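Local coordinates for protein probable translation initiation factor eIF-2B subunit epsilon (Schizosaccharomyces pombe, PDB 5B04) that forms part of the eIF2B complex, which catalyses the exchange of GDP for GTP on the gamma subunit of initiation factor eIF2, at residues L50-A61 against D129-N137; A153-P164 against N216-S227. All blocks are in the same frame, centred on the assembly; numbering follows the deposited sequence.

From the N terminus, helix 50-61 comes first; the chain then runs through strands 65-70 and 94-99 and the core strand 123-127 before 129-137 returns to that helix and closes contact 1. Helix 137-147 follows at once and leads into strand 153-161. A second excursion, through strands 175-179 and 186-191, ends when 216-227 comes back antiparallel to 153-161, closing contact 2. The two loops lie in series, neither nested nor crossed. They meet in the core of the nucleotidyltransferase-like domain, their centres about 15 Å apart: Phe57 and Val130 pack on Ile223, while Leu136 reaches Val158 and Ile225, which ties the helix to the sheet.

Contact 1: residues L50-A61 against D129-N137; sequences LIEYTFEFLALA and DVVSNVPLN
Asp129 meets Thr54 where the chain leaves core strand 123-127 of the nucleotidyltransferase-like, GT-A-type domain and passes over helix 50-61, its short strand 130-132 running at 53° to the helix. The hydroxyl OG1 of Thr54 donates to Asp129 OD1 (2.8 Å) on the anti lone pair of the carboxylate, whose OD2 makes a salt bridge with Arg40. The same OG1 accepts from Val130 N, a more bent bond (138° at the hydrogen), so this buried hydroxyl oxygen donates to one residue of the incoming chain and accepts from the next. Thr54 holds OG1 beside its own backbone N (chi1 -58°), turned to this pair. Val130 then puts CG2 against Phe57 CD2 at 3.5 Å. Val131 lays CG1 over one face of the Tyr53 ring, a CH-pi contact 3.9 Å from the centroid. Ser132 CB touches Phe57 CD1, while its OG receives the N-H of Val134 in an ST turn and is also hydrogen-bonded to the carbonyl of Tyr270. Beyond this turn, Leu60 brings CD2 within 3.3 Å of Asn133 O and sets CG near Pro135. Leu136 closes the far end, its side chain crossing that of Phe57 at about a right angle with CD1 3.5 Å from CZ, and its CB lies 3.7 Å from Ala61 CB.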
loop_
_atom_site.group_PDB
_atom_site.type_symbol
_atom_site.label_atom_id
_atom_site.label_comp_id
_atom_site.label_asym_id
_atom_site.label_seq_id
_atom_site.Cartn_x
_atom_site.Cartn_y
_atom_site.Cartn_z
ATOM N N LEU I 50 -27.566 -10.138 48.484
ATOM C CA LEU I 50 -26.339 -10.893 48.700
ATOM C C LEU I 50 -26.479 -12.368 48.337
ATOM O O LEU I 50 -25.495 -13.027 48.003
ATOM C CB LEU I 50 -25.904 -10.759 50.160
ATOM C CG LEU I 50 -24.410 -10.869 50.451
ATOM C CD1 LEU I 50 -23.644 -9.853 49.626
ATOM C CD2 LEU I 50 -24.153 -10.660 51.930
ATOM N N ILE I 51 -27.702 -12.882 48.402
ATOM C CA ILE I 51 -27.946 -14.299 48.155
ATOM C C ILE I 51 -27.969 -14.608 46.657
ATOM O O ILE I 51 -27.672 -15.729 46.242
ATOM C CB ILE I 51 -29.273 -14.761 48.809
ATOM C CG1 ILE I 51 -29.413 -16.284 48.745
ATOM C CG2 ILE I 51 -30.471 -14.069 48.168
ATOM C CD1 ILE I 51 -30.475 -16.836 49.668
ATOM N N GLU I 52 -28.303 -13.604 45.849
ATOM C CA GLU I 52 -28.378 -13.774 44.402
ATOM C C GLU I 52 -27.033 -14.195 43.817
ATOM O O GLU I 52 -26.977 -14.967 42.862
ATOM C CB GLU I 52 -28.861 -12.485 43.734
ATOM C CG GLU I 52 -30.348 -12.213 43.908
ATOM C CD GLU I 52 -31.211 -13.117 43.046
ATOM O OE1 GLU I 52 -30.673 -13.729 42.099
ATOM O OE2 GLU I 52 -32.427 -13.214 43.317
ATOM N N TYR I 53 -25.954 -13.683 44.400
ATOM C CA TYR I 53 -24.609 -14.062 43.986
ATOM C C TYR I 53 -24.349 -15.537 44.255
ATOM O O TYR I 53 -23.816 -16.250 43.404
ATOM C CB TYR I 53 -23.563 -13.215 44.709
ATOM C CG TYR I 53 -23.476 -11.785 44.228
ATOM C CD1 TYR I 53 -22.839 -11.474 43.035
ATOM C CD2 TYR I 53 -24.015 -10.745 44.975
ATOM C CE1 TYR I 53 -22.748 -10.169 42.593
ATOM C CE2 TYR I 53 -23.929 -9.436 44.540
ATOM C CZ TYR I 53 -23.294 -9.155 43.349
ATOM O OH TYR I 53 -23.202 -7.855 42.907
ATOM N N THR I 54 -24.727 -15.983 45.450
ATOM C CA THR I 54 -24.556 -17.373 45.850
ATOM C C THR I 54 -25.308 -18.307 44.909
ATOM O O THR I 54 -24.782 -19.338 44.493
ATOM C CB THR I 54 -25.039 -17.607 47.294
ATOM O OG1 THR I 54 -24.314 -16.753 48.187
ATOM C CG2 THR I 54 -24.826 -19.055 47.703
ATOM N N PHE I 55 -26.535 -17.930 44.567
ATOM C CA PHE I 55 -27.362 -18.730 43.671
ATOM C C PHE I 55 -26.795 -18.774 42.255
ATOM O O PHE I 55 -26.764 -19.833 41.630
ATOM C CB PHE I 55 -28.793 -18.192 43.644
ATOM C CG PHE I 55 -29.595 -18.543 44.862
ATOM C CD1 PHE I 55 -29.216 -19.597 45.676
ATOM C CD2 PHE I 55 -30.731 -17.823 45.191
ATOM C CE1 PHE I 55 -29.953 -19.925 46.797
ATOM C CE2 PHE I 55 -31.472 -18.146 46.311
ATOM C CZ PHE I 55 -31.083 -19.199 47.113
ATOM N N GLU I 56 -26.348 -17.626 41.756
ATOM C CA GLU I 56 -25.738 -17.557 40.430
ATOM C C GLU I 56 -24.464 -18.392 40.374
ATOM O O GLU I 56 -24.087 -18.899 39.318
ATOM C CB GLU I 56 -25.435 -16.106 40.045
ATOM C CG GLU I 56 -26.663 -15.274 39.704
ATOM C CD GLU I 56 -27.293 -15.661 38.377
ATOM O OE1 GLU I 56 -26.635 -16.368 37.584
ATOM O OE2 GLU I 56 -28.447 -15.256 38.127
ATOM N N PHE I 57 -23.808 -18.530 41.522
ATOM C CA PHE I 57 -22.606 -19.347 41.631
ATOM C C PHE I 57 -22.943 -20.833 41.602
ATOM O O PHE I 57 -22.319 -21.605 40.876
ATOM C CB PHE I 57 -21.845 -19.005 42.912
ATOM C CG PHE I 57 -20.740 -19.970 43.236
ATOM C CD1 PHE I 57 -19.583 -19.998 42.478
ATOM C CD2 PHE I 57 -20.859 -20.844 44.303
ATOM C CE1 PHE I 57 -18.563 -20.882 42.778
ATOM C CE2 PHE I 57 -19.843 -21.730 44.609
ATOM C CZ PHE I 57 -18.694 -21.747 43.844
ATOM N N LEU I 58 -23.931 -21.224 42.400
ATOM C CA LEU I 58 -24.372 -22.613 42.448
ATOM C C LEU I 58 -24.989 -23.027 41.118
ATOM O O LEU I 58 -24.863 -24.176 40.695
ATOM C CB LEU I 58 -25.374 -22.823 43.585
ATOM C CG LEU I 58 -24.894 -22.463 44.993
ATOM C CD1 LEU I 58 -25.997 -22.701 46.012
ATOM C CD2 LEU I 58 -23.638 -23.240 45.358
ATOM N N ALA I 59 -25.655 -22.082 40.460
ATOM C CA ALA I 59 -26.224 -22.325 39.139
ATOM C C ALA I 59 -25.112 -22.563 38.125
ATOM O O ALA I 59 -25.221 -23.430 37.259
ATOM C CB ALA I 59 -27.097 -21.156 38.709
ATOM N N LEU I 60 -24.041 -21.785 38.247
ATOM C CA LEU I 60 -22.867 -21.944 37.399
ATOM C C LEU I 60 -22.214 -23.302 37.633
ATOM O O LEU I 60 -21.647 -23.898 36.715
ATOM C CB LEU I 60 -21.863 -20.819 37.664
ATOM C CG LEU I 60 -20.507 -20.900 36.959
ATOM C CD1 LEU I 60 -20.674 -20.805 35.451
ATOM C CD2 LEU I 60 -19.577 -19.813 37.468
ATOM N N ALA I 61 -22.307 -23.788 38.866
ATOM C CA ALA I 61 -21.705 -25.060 39.245
ATOM C C ALA I 61 -22.528 -26.245 38.748
ATOM O O ALA I 61 -22.019 -27.360 38.635
ATOM C CB ALA I 61 -21.535 -25.133 40.754
ATOM N N ASP I 129 -22.545 -16.195 52.377
ATOM C CA ASP I 129 -22.833 -15.976 50.964
ATOM C C ASP I 129 -21.550 -15.780 50.168
ATOM O O ASP I 129 -20.654 -15.045 50.587
ATOM C CB ASP I 129 -23.757 -14.771 50.775
ATOM C CG ASP I 129 -25.200 -15.083 51.123
ATOM O OD1 ASP I 129 -25.852 -15.819 50.354
ATOM O OD2 ASP I 129 -25.683 -14.589 52.163
ATOM N N VAL I 130 -21.464 -16.441 49.020
ATOM C CA VAL I 130 -20.275 -16.349 48.184
ATOM C C VAL I 130 -20.501 -15.485 46.951
ATOM O O VAL I 130 -21.620 -15.367 46.445
ATOM C CB VAL I 130 -19.792 -17.742 47.723
ATOM C CG1 VAL I 130 -19.544 -18.639 48.915
ATOM C CG2 VAL I 130 -20.806 -18.375 46.789
ATOM N N VAL I 131 -19.421 -14.870 46.487
ATOM C CA VAL I 131 -19.406 -14.175 45.211
ATOM C C VAL I 131 -18.309 -14.797 44.355
ATOM O O VAL I 131 -17.126 -14.714 44.687
ATOM C CB VAL I 131 -19.172 -12.660 45.379
ATOM C CG1 VAL I 131 -20.440 -11.976 45.849
ATOM C CG2 VAL I 131 -18.045 -12.400 46.363
ATOM N N SER I 132 -18.698 -15.448 43.264
ATOM C CA SER I 132 -17.716 -16.156 42.456
ATOM C C SER I 132 -18.196 -16.461 41.045
ATOM O O SER I 132 -19.356 -16.809 40.829
ATOM C CB SER I 132 -17.315 -17.460 43.148
ATOM O OG SER I 132 -16.282 -18.113 42.434
ATOM N N ASN I 133 -17.282 -16.323 40.091
ATOM C CA ASN I 133 -17.526 -16.739 38.719
ATOM C C ASN I 133 -16.751 -18.015 38.409
ATOM O O ASN I 133 -16.620 -18.409 37.251
ATOM C CB ASN I 133 -17.145 -15.630 37.737
ATOM C CG ASN I 133 -15.759 -15.071 37.996
ATOM O OD1 ASN I 133 -15.031 -15.558 38.861
ATOM N ND2 ASN I 133 -15.386 -14.045 37.241
ATOM N N VAL I 134 -16.233 -18.648 39.459
ATOM C CA VAL I 134 -15.510 -19.909 39.327
ATOM C C VAL I 134 -16.459 -21.054 38.998
ATOM O O VAL I 134 -17.355 -21.368 39.782
ATOM C CB VAL I 134 -14.738 -20.265 40.616
ATOM C CG1 VAL I 134 -14.236 -21.702 40.560
ATOM C CG2 VAL I 134 -13.587 -19.301 40.840
ATOM N N PRO I 135 -16.268 -21.681 37.829
ATOM C CA PRO I 135 -17.051 -22.867 37.475
ATOM C C PRO I 135 -16.571 -24.089 38.251
ATOM O O PRO I 135 -15.416 -24.492 38.116
ATOM C CB PRO I 135 -16.795 -23.019 35.974
ATOM C CG PRO I 135 -15.450 -22.411 35.764
ATOM C CD PRO I 135 -15.331 -21.291 36.761
ATOM N N LEU I 136 -17.449 -24.665 39.064
ATOM C CA LEU I 136 -17.079 -25.806 39.894
ATOM C C LEU I 136 -17.197 -27.120 39.139
ATOM O O LEU I 136 -16.861 -28.177 39.670
ATOM C CB LEU I 136 -17.944 -25.862 41.152
ATOM C CG LEU I 136 -17.600 -24.879 42.268
ATOM C CD1 LEU I 136 -18.427 -25.190 43.502
ATOM C CD2 LEU I 136 -16.114 -24.934 42.584
ATOM N N ASN I 137 -17.677 -27.043 37.903
ATOM C CA ASN I 137 -17.931 -28.228 37.096
ATOM C C ASN I 137 -16.701 -29.124 36.968
ATOM O O ASN I 137 -16.782 -30.329 37.200
ATOM C CB ASN I 137 -18.433 -27.816 35.711
ATOM C CG ASN I 137 -19.082 -28.961 34.964
ATOM O OD1 ASN I 137 -18.401 -29.822 34.415
ATOM N ND2 ASN I 137 -20.411 -28.980 34.944
#

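Contact 2: residues A153-P164 against N216-S227; sequences AIMTMVVREASP and NDLIDCQIDICS
Met155 and Cys226 bring their sulfurs together on one face of the strand pair, SD to SG 3.6 Å. The methionine leaves with CG opposite its backbone N (chi1 170°), which carries SD across toward the partner strand and also onto Asp224 CB. On the same face Met157 and Asp224 lie side by side and point the same way, with Met157 CG 3.5 Å from Asp224 OD1; OD2 of this aspartate is bound by Arg244 of helix 243-252, which also pairs with Asp220. Thr156, Val158, Ile223 and Ile225 occupy the other face, where Val158 CG2 approaches Ile225 CG1 and helix 137-147 packs on both. Strands 153-161 and 218-226 are neighbouring antiparallel strands of the mixed central sheet of the nucleotidyltransferase-like domain, and strand 260-266 continues the sheet in parallel beyond 153-161. Thr156 and Ile225 form a hydrogen-bonded pair, as do Arg160 and Ile219, each donating its N-H to the other's carbonyl, with Arg160 N 2.9 Å from Ile219 O. Between Asp220 and Ile223 two residues, Cys221 and Gln222, have no partner in the register, and Cys221 turns SG to 3.8 Å from Arg160 CB. Val159 CG2 meets Leu218 CD1 obliquely, at 4.0 Å. Where 153-164 leaves the sheet, Ala162 CB sits on Ile219 CG1, and Phe345 of the beta subunit packs on Ile219 and Arg160. The side chains of Glu161 and Asp217 cross at a slant, their carboxylate planes 42° apart, OE2 to OD2 4.3 Å; Arg215 bridges both, and Arg230 of the gamma subunit pairs with Glu161, so the like charges are probably offset. At the opposite end Ser227 OG donates to Ile154 O at 2.9 Å, in the carbonyl plane on a lone pair.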
loop_
_atom_site.group_PDB
_atom_site.type_symbol
_atom_site.label_atom_id
_atom_site.label_comp_id
_atom_site.label_asym_id
_atom_site.label_seq_id
_atom_site.Cartn_x
_atom_site.Cartn_y
_atom_site.Cartn_z
ATOM N N ALA I 153 -11.490 -40.452 50.320
ATOM C CA ALA I 153 -11.329 -39.050 49.955
ATOM C C ALA I 153 -12.635 -38.320 50.238
ATOM O O ALA I 153 -13.590 -38.413 49.467
ATOM C CB ALA I 153 -10.935 -38.912 48.495
ATOM N N ILE I 154 -12.673 -37.596 51.350
ATOM C CA ILE I 154 -13.925 -37.065 51.873
ATOM C C ILE I 154 -14.327 -35.711 51.291
ATOM O O ILE I 154 -15.464 -35.535 50.852
ATOM C CB ILE I 154 -13.860 -36.946 53.408
ATOM C CG1 ILE I 154 -13.656 -38.327 54.026
ATOM C CG2 ILE I 154 -15.126 -36.314 53.953
ATOM C CD1 ILE I 154 -14.654 -39.353 53.537
ATOM N N MET I 155 -13.404 -34.756 51.281
ATOM C CA MET I 155 -13.754 -33.397 50.882
ATOM C C MET I 155 -12.669 -32.711 50.051
ATOM O O MET I 155 -11.475 -32.873 50.307
ATOM C CB MET I 155 -14.077 -32.565 52.129
ATOM C CG MET I 155 -14.220 -31.069 51.895
ATOM S SD MET I 155 -14.705 -30.178 53.389
ATOM C CE MET I 155 -13.123 -29.934 54.191
ATOM N N THR I 156 -13.100 -31.955 49.044
ATOM C CA THR I 156 -12.199 -31.145 48.236
ATOM C C THR I 156 -12.369 -29.666 48.573
ATOM O O THR I 156 -13.453 -29.105 48.411
ATOM C CB THR I 156 -12.441 -31.351 46.729
ATOM O OG1 THR I 156 -12.078 -32.688 46.363
ATOM C CG2 THR I 156 -11.611 -30.368 45.917
ATOM N N MET I 157 -11.295 -29.040 49.041
ATOM C CA MET I 157 -11.339 -27.636 49.433
ATOM C C MET I 157 -10.959 -26.711 48.281
ATOM O O MET I 157 -9.814 -26.706 47.831
ATOM C CB MET I 157 -10.417 -27.386 50.627
ATOM C CG MET I 157 -10.827 -28.122 51.891
ATOM S SD MET I 157 -9.754 -27.756 53.294
ATOM C CE MET I 157 -8.233 -28.546 52.776
ATOM N N VAL I 158 -11.925 -25.929 47.813
ATOM C CA VAL I 158 -11.679 -24.955 46.754
ATOM C C VAL I 158 -11.034 -23.695 47.320
ATOM O O VAL I 158 -11.597 -23.038 48.196
ATOM C CB VAL I 158 -12.978 -24.572 46.018
ATOM C CG1 VAL I 158 -12.739 -23.387 45.093
ATOM C CG2 VAL I 158 -13.525 -25.762 45.247
ATOM N N VAL I 159 -9.848 -23.365 46.818
ATOM C CA VAL I 159 -9.129 -22.183 47.274
ATOM C C VAL I 159 -8.712 -21.306 46.099
ATOM O O VAL I 159 -8.760 -21.734 44.946
ATOM C CB VAL I 159 -7.881 -22.563 48.092
ATOM C CG1 VAL I 159 -8.283 -23.227 49.400
ATOM C CG2 VAL I 159 -6.972 -23.472 47.279
ATOM N N ARG I 160 -8.304 -20.077 46.398
ATOM C CA ARG I 160 -7.919 -19.127 45.363
ATOM C C ARG I 160 -6.465 -18.696 45.512
ATOM O O ARG I 160 -6.036 -18.284 46.590
ATOM C CB ARG I 160 -8.832 -17.900 45.396
ATOM C CG ARG I 160 -8.596 -16.920 44.259
ATOM C CD ARG I 160 -8.769 -17.604 42.915
ATOM N NE ARG I 160 -8.820 -16.657 41.805
ATOM C CZ ARG I 160 -7.758 -16.250 41.117
ATOM N NH1 ARG I 160 -6.550 -16.701 41.429
ATOM N NH2 ARG I 160 -7.905 -15.391 40.119
ATOM N N GLU I 161 -5.711 -18.795 44.423
ATOM C CA GLU I 161 -4.319 -18.367 44.418
ATOM C C GLU I 161 -4.240 -16.847 44.519
ATOM O O GLU I 161 -4.910 -16.134 43.774
ATOM C CB GLU I 161 -3.611 -18.856 43.153
ATOM C CG GLU I 161 -2.096 -18.781 43.216
ATOM C CD GLU I 161 -1.439 -19.232 41.927
ATOM O OE1 GLU I 161 -1.747 -18.649 40.866
ATOM O OE2 GLU I 161 -0.619 -20.173 41.974
ATOM N N ALA I 162 -3.427 -16.357 45.450
ATOM C CA ALA I 162 -3.293 -14.919 45.658
ATOM C C ALA I 162 -1.927 -14.558 46.233
ATOM O O ALA I 162 -0.966 -15.316 46.107
ATOM C CB ALA I 162 -4.399 -14.412 46.568
ATOM N N SER I 163 -1.851 -13.388 46.859
ATOM C CA SER I 163 -0.635 -12.938 47.524
ATOM C C SER I 163 -0.866 -12.923 49.035
ATOM O O SER I 163 -2.011 -12.842 49.479
ATOM C CB SER I 163 -0.223 -11.552 47.012
ATOM O OG SER I 163 -1.226 -10.588 47.271
ATOM N N PRO I 164 0.217 -13.020 49.829
ATOM C CA PRO I 164 0.117 -13.036 51.295
ATOM C C PRO I 164 -0.724 -11.900 51.867
ATOM O O PRO I 164 -1.586 -12.136 52.713
ATOM C CB PRO I 164 1.572 -12.885 51.744
ATOM C CG PRO I 164 2.357 -13.467 50.649
ATOM C CD PRO I 164 1.609 -13.197 49.377
ATOM N N ASN I 216 1.432 -20.083 51.617
ATOM C CA ASN I 216 0.822 -19.000 52.376
ATOM C C ASN I 216 0.240 -17.968 51.414
ATOM O O ASN I 216 -0.109 -16.853 51.803
ATOM C CB ASN I 216 1.848 -18.357 53.314
ATOM C CG ASN I 216 1.215 -17.410 54.316
ATOM O OD1 ASN I 216 0.010 -17.463 54.564
ATOM N ND2 ASN I 216 2.026 -16.532 54.894
ATOM N N ASP I 217 0.134 -18.357 50.147
ATOM C CA ASP I 217 -0.358 -17.463 49.106
ATOM C C ASP I 217 -1.803 -17.770 48.731
ATOM O O ASP I 217 -2.340 -17.191 47.788
ATOM C CB ASP I 217 0.527 -17.559 47.862
ATOM C CG ASP I 217 0.521 -18.947 47.249
ATOM O OD1 ASP I 217 0.714 -19.927 47.996
ATOM O OD2 ASP I 217 0.315 -19.058 46.022
ATOM N N LEU I 218 -2.432 -18.676 49.468
ATOM C CA LEU I 218 -3.772 -19.131 49.118
ATOM C C LEU I 218 -4.870 -18.401 49.884
ATOM O O LEU I 218 -4.717 -18.074 51.061
ATOM C CB LEU I 218 -3.895 -20.637 49.356
ATOM C CG LEU I 218 -2.985 -21.518 48.500
ATOM C CD1 LEU I 218 -3.260 -22.991 48.760
ATOM C CD2 LEU I 218 -3.159 -21.186 47.026
ATOM N N ILE I 219 -5.979 -18.144 49.196
ATOM C CA ILE I 219 -7.180 -17.621 49.833
ATOM C C ILE I 219 -8.134 -18.767 50.142
ATOM O O ILE I 219 -8.612 -19.451 49.235
ATOM C CB ILE I 219 -7.897 -16.580 48.951
ATOM C CG1 ILE I 219 -7.112 -15.267 48.928
ATOM C CG2 ILE I 219 -9.309 -16.332 49.459
ATOM C CD1 ILE I 219 -7.824 -14.143 48.202
ATOM N N ASP I 220 -8.401 -18.984 51.425
ATOM C CA ASP I 220 -9.315 -20.039 51.840
ATOM C C ASP I 220 -10.756 -19.571 51.677
ATOM O O ASP I 220 -11.324 -18.947 52.574
ATOM C CB ASP I 220 -9.040 -20.456 53.286
ATOM C CG ASP I 220 -9.838 -21.675 53.706
ATOM O OD1 ASP I 220 -10.429 -22.338 52.827
ATOM O OD2 ASP I 220 -9.867 -21.977 54.918
ATOM N N CYS I 221 -11.339 -19.878 50.524
ATOM C CA CYS I 221 -12.697 -19.450 50.204
ATOM C C CYS I 221 -13.728 -20.163 51.068
ATOM O O CYS I 221 -14.851 -19.683 51.227
ATOM C CB CYS I 221 -12.998 -19.703 48.725
ATOM S SG CYS I 221 -11.689 -19.179 47.596
ATOM N N GLN I 222 -13.332 -21.307 51.616
ATOM C CA GLN I 222 -14.219 -22.168 52.396
ATOM C C GLN I 222 -15.443 -22.576 51.580
ATOM O O GLN I 222 -16.544 -22.716 52.111
ATOM C CB GLN I 222 -14.636 -21.484 53.699
ATOM C CG GLN I 222 -13.457 -20.988 54.520
ATOM C CD GLN I 222 -13.597 -21.298 55.996
ATOM O OE1 GLN I 222 -14.654 -21.733 56.454
ATOM N NE2 GLN I 222 -12.526 -21.079 56.750
ATOM N N ILE I 223 -15.231 -22.747 50.279
ATOM C CA ILE I 223 -16.204 -23.391 49.409
ATOM C C ILE I 223 -15.783 -24.845 49.262
ATOM O O ILE I 223 -14.770 -25.143 48.631
ATOM C CB ILE I 223 -16.288 -22.719 48.026
ATOM C CG1 ILE I 223 -16.748 -21.267 48.164
ATOM C CG2 ILE I 223 -17.225 -23.495 47.113
ATOM C CD1 ILE I 223 -16.935 -20.558 46.839
ATOM N N ASP I 224 -16.550 -25.751 49.855
ATOM C CA ASP I 224 -16.098 -27.128 49.989
ATOM C C ASP I 224 -16.986 -28.146 49.283
ATOM O O ASP I 224 -18.208 -28.131 49.420
ATOM C CB ASP I 224 -15.983 -27.484 51.472
ATOM C CG ASP I 224 -14.926 -26.663 52.186
ATOM O OD1 ASP I 224 -13.847 -26.441 51.595
ATOM O OD2 ASP I 224 -15.172 -26.234 53.333
ATOM N N ILE I 225 -16.346 -29.029 48.521
ATOM C CA ILE I 225 -17.021 -30.164 47.906
ATOM C C ILE I 225 -16.954 -31.353 48.855
ATOM O O ILE I 225 -15.867 -31.815 49.193
ATOM C CB ILE I 225 -16.382 -30.551 46.559
ATOM C CG1 ILE I 225 -16.101 -29.305 45.717
ATOM C CG2 ILE I 225 -17.266 -31.542 45.813
ATOM C CD1 ILE I 225 -17.344 -28.575 45.267
ATOM N N CYS I 226 -18.109 -31.850 49.285
ATOM C CA CYS I 226 -18.143 -32.911 50.286
ATOM C C CYS I 226 -18.761 -34.202 49.757
ATOM O O CYS I 226 -19.564 -34.178 48.831
ATOM C CB CYS I 226 -18.907 -32.442 51.522
ATOM S SG CYS I 226 -18.076 -31.147 52.464
ATOM N N SER I 227 -18.380 -35.322 50.362
ATOM C CA SER I 227 -18.875 -36.634 49.952
ATOM C C SER I 227 -20.117 -37.042 50.739
ATOM O O SER I 227 -20.613 -36.284 51.572
ATOM C CB SER I 227 -17.782 -37.690 50.122
ATOM O OG SER I 227 -17.289 -37.702 51.452
#